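Local coordinates for N-formylglutamate amidohydrolase (Ralstonia eutropha, PDB 2Q7S), which catalyses the hydrolysis of N-formylglutamate to formate and glutamate, using a bound zinc ion, at the zinc ion site. Residues are numbered along the deposited sequence; one frame, centred on the assembly and turned at random.

The zinc ion site. Residues 32, 55, 79, 83, 170-173, 250, 253. With ZN (zinc ion), chain B.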
loop_
_atom_site.group_PDB
_atom_site.type_symbol
_atom_site.label_atom_id
_atom_site.label_comp_id
_atom_site.label_asym_id
_atom_site.label_seq_id
_atom_site.Cartn_x
_atom_site.Cartn_y
_atom_site.Cartn_z
ATOM N N HIS A 32 -4.490 -1.271 -0.134
ATOM C CA HIS A 32 -5.116 -1.866 1.006
ATOM C C HIS A 32 -6.337 -1.184 1.538
ATOM O O HIS A 32 -6.877 -1.640 2.524
ATOM C CB HIS A 32 -4.067 -1.988 2.081
ATOM C CG HIS A 32 -3.022 -2.988 1.748
ATOM N ND1 HIS A 32 -1.818 -3.049 2.396
ATOM C CD2 HIS A 32 -3.004 -3.976 0.817
ATOM C CE1 HIS A 32 -1.098 -4.037 1.888
ATOM N NE2 HIS A 32 -1.800 -4.625 0.936
ATOM N N ASP A 55 -6.284 -1.097 5.413
ATOM C CA ASP A 55 -5.710 0.230 5.567
ATOM C C ASP A 55 -6.761 1.319 5.210
ATOM O O ASP A 55 -6.593 2.064 4.236
ATOM C CB ASP A 55 -4.526 0.413 4.649
ATOM C CG ASP A 55 -3.444 -0.556 4.904
ATOM O OD1 ASP A 55 -3.664 -1.576 5.626
ATOM O OD2 ASP A 55 -2.405 -0.309 4.276
ATOM N N ARG A 79 -8.006 -6.123 0.701
ATOM C CA ARG A 79 -6.739 -6.826 0.650
ATOM C C ARG A 79 -6.780 -8.216 1.273
ATOM O O ARG A 79 -5.924 -9.040 0.922
ATOM C CB ARG A 79 -5.612 -5.995 1.270
ATOM C CG ARG A 79 -5.680 -5.806 2.728
ATOM C CD ARG A 79 -4.923 -6.856 3.485
ATOM N NE ARG A 79 -3.474 -6.778 3.421
ATOM C CZ ARG A 79 -2.667 -6.177 4.294
ATOM N NH1 ARG A 79 -3.141 -5.502 5.325
ATOM N NH2 ARG A 79 -1.359 -6.249 4.123
ATOM N N ASP A 83 -4.538 -9.562 -2.043
ATOM C CA ASP A 83 -3.650 -8.474 -1.621
ATOM C C ASP A 83 -2.775 -8.065 -2.797
ATOM O O ASP A 83 -1.826 -8.781 -3.095
ATOM C CB ASP A 83 -2.753 -8.943 -0.499
ATOM C CG ASP A 83 -1.919 -7.850 0.075
ATOM O OD1 ASP A 83 -1.722 -6.809 -0.592
ATOM O OD2 ASP A 83 -1.480 -8.021 1.234
ATOM N N ASN A 170 4.046 3.910 -2.344
ATOM C CA ASN A 170 3.185 2.805 -1.955
ATOM C C ASN A 170 2.632 3.116 -0.537
ATOM O O ASN A 170 3.391 3.224 0.424
ATOM C CB ASN A 170 4.059 1.517 -2.006
ATOM C CG ASN A 170 3.271 0.252 -1.830
ATOM O OD1 ASN A 170 3.442 -0.451 -0.830
ATOM N ND2 ASN A 170 2.432 -0.068 -2.786
ATOM N N LEU A 171 1.315 3.292 -0.407
ATOM C CA LEU A 171 0.738 3.974 0.710
ATOM C C LEU A 171 -0.024 3.023 1.608
ATOM O O LEU A 171 -0.862 2.268 1.119
ATOM C CB LEU A 171 -0.235 5.085 0.180
ATOM C CG LEU A 171 0.375 6.102 -0.794
ATOM C CD1 LEU A 171 -0.680 7.093 -1.349
ATOM C CD2 LEU A 171 1.526 6.847 -0.171
ATOM N N HIS A 172 0.208 3.122 2.931
ATOM C CA HIS A 172 -0.365 2.203 3.911
ATOM C C HIS A 172 -0.695 2.884 5.208
ATOM O O HIS A 172 -0.318 4.031 5.463
ATOM C CB HIS A 172 0.635 1.050 4.228
ATOM C CG HIS A 172 0.962 0.247 3.044
ATOM N ND1 HIS A 172 0.318 -0.938 2.751
ATOM C CD2 HIS A 172 1.781 0.512 2.009
ATOM C CE1 HIS A 172 0.762 -1.378 1.592
ATOM N NE2 HIS A 172 1.645 -0.520 1.123
ATOM N N SER A 173 -1.456 2.166 6.003
ATOM C CA SER A 173 -1.528 2.416 7.441
ATOM C C SER A 173 -1.323 1.117 8.222
ATOM O O SER A 173 -1.579 0.027 7.744
ATOM C CB SER A 173 -2.870 3.062 7.800
ATOM O OG SER A 173 -3.913 2.137 7.671
ATOM N N GLU A 250 4.090 4.117 5.624
ATOM C CA GLU A 250 3.110 3.539 6.562
ATOM C C GLU A 250 2.723 4.533 7.655
ATOM O O GLU A 250 3.575 5.075 8.280
ATOM C CB GLU A 250 3.708 2.295 7.219
ATOM C CG GLU A 250 4.114 1.201 6.273
ATOM C CD GLU A 250 3.155 0.059 6.217
ATOM O OE1 GLU A 250 2.142 0.075 6.950
ATOM O OE2 GLU A 250 3.401 -0.855 5.411
ATOM N N ARG A 253 -2.267 4.088 12.463
ATOM C CA ARG A 253 -3.713 4.250 12.336
ATOM C C ARG A 253 -4.410 5.147 13.338
ATOM O O ARG A 253 -5.312 5.886 12.924
ATOM C CB ARG A 253 -4.386 2.856 12.314
ATOM C CG ARG A 253 -4.313 2.207 10.948
ATOM C CD ARG A 253 -4.698 0.726 11.017
ATOM N NE ARG A 253 -4.393 0.007 9.789
ATOM C CZ ARG A 253 -4.461 -1.325 9.713
ATOM N NH1 ARG A 253 -4.857 -2.008 10.760
ATOM N NH2 ARG A 253 -4.180 -1.938 8.600
HETATM ZN ZN ZN B . -1.019 -1.817 3.920
#
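Three protein side chains converge on ZN in what is, by family, very likely the catalytic centre of this hydrolase. His172, from strand 166-174, gives its ring nitrogen ND1 at 2.0 Å; His32, from a loop, also bonds through ND1, and the loop residue Asp55 supplies carboxylate oxygen OD2, 2.1 Å from ZN. In all three the side chain leaves anti to its own carbonyl carbon, but the imidazoles differ in their second torsion: chi2 is 164° in His32 and -96° in His172. The angle His172 ND1–ZN–His32 ND1 is 95°, and the three ligands roughly suit a tetrahedron, which would allow a further ligand that may simply be unseen.

The packed part lies behind the ligands. His32 passes its NE2 hydrogen, nearly in the ring plane, to Asp83 OD1 at 2.7 Å, while the Arg79 guanidinium lies over one ring face, CZ 3.6 Å above the plane and towards the rim. Arg79 NE also reaches Asp83 OD2, which it meets from above the carboxylate plane, so one aspartate steadies the ring and the guanidinium that lies over it. His172 is fixed likewise, its NE2 donating to the side-chain carbonyl OD1 of Asn170. Those acceptors fix the rotation of both rings, and the Asp83 carboxylate may make His32 a stronger donor to the metal. Asp55 is gripped twice more: Ser173 N donates to metal-bound OD2, and Arg253 NH2 pairs with OD1.

The looser side is the one faced by Arg79 and Glu250, which stand back from the metal; water or substrate could complete the coordination there. Glu250 carboxylate OE2 stops 4.8 Å from ZN.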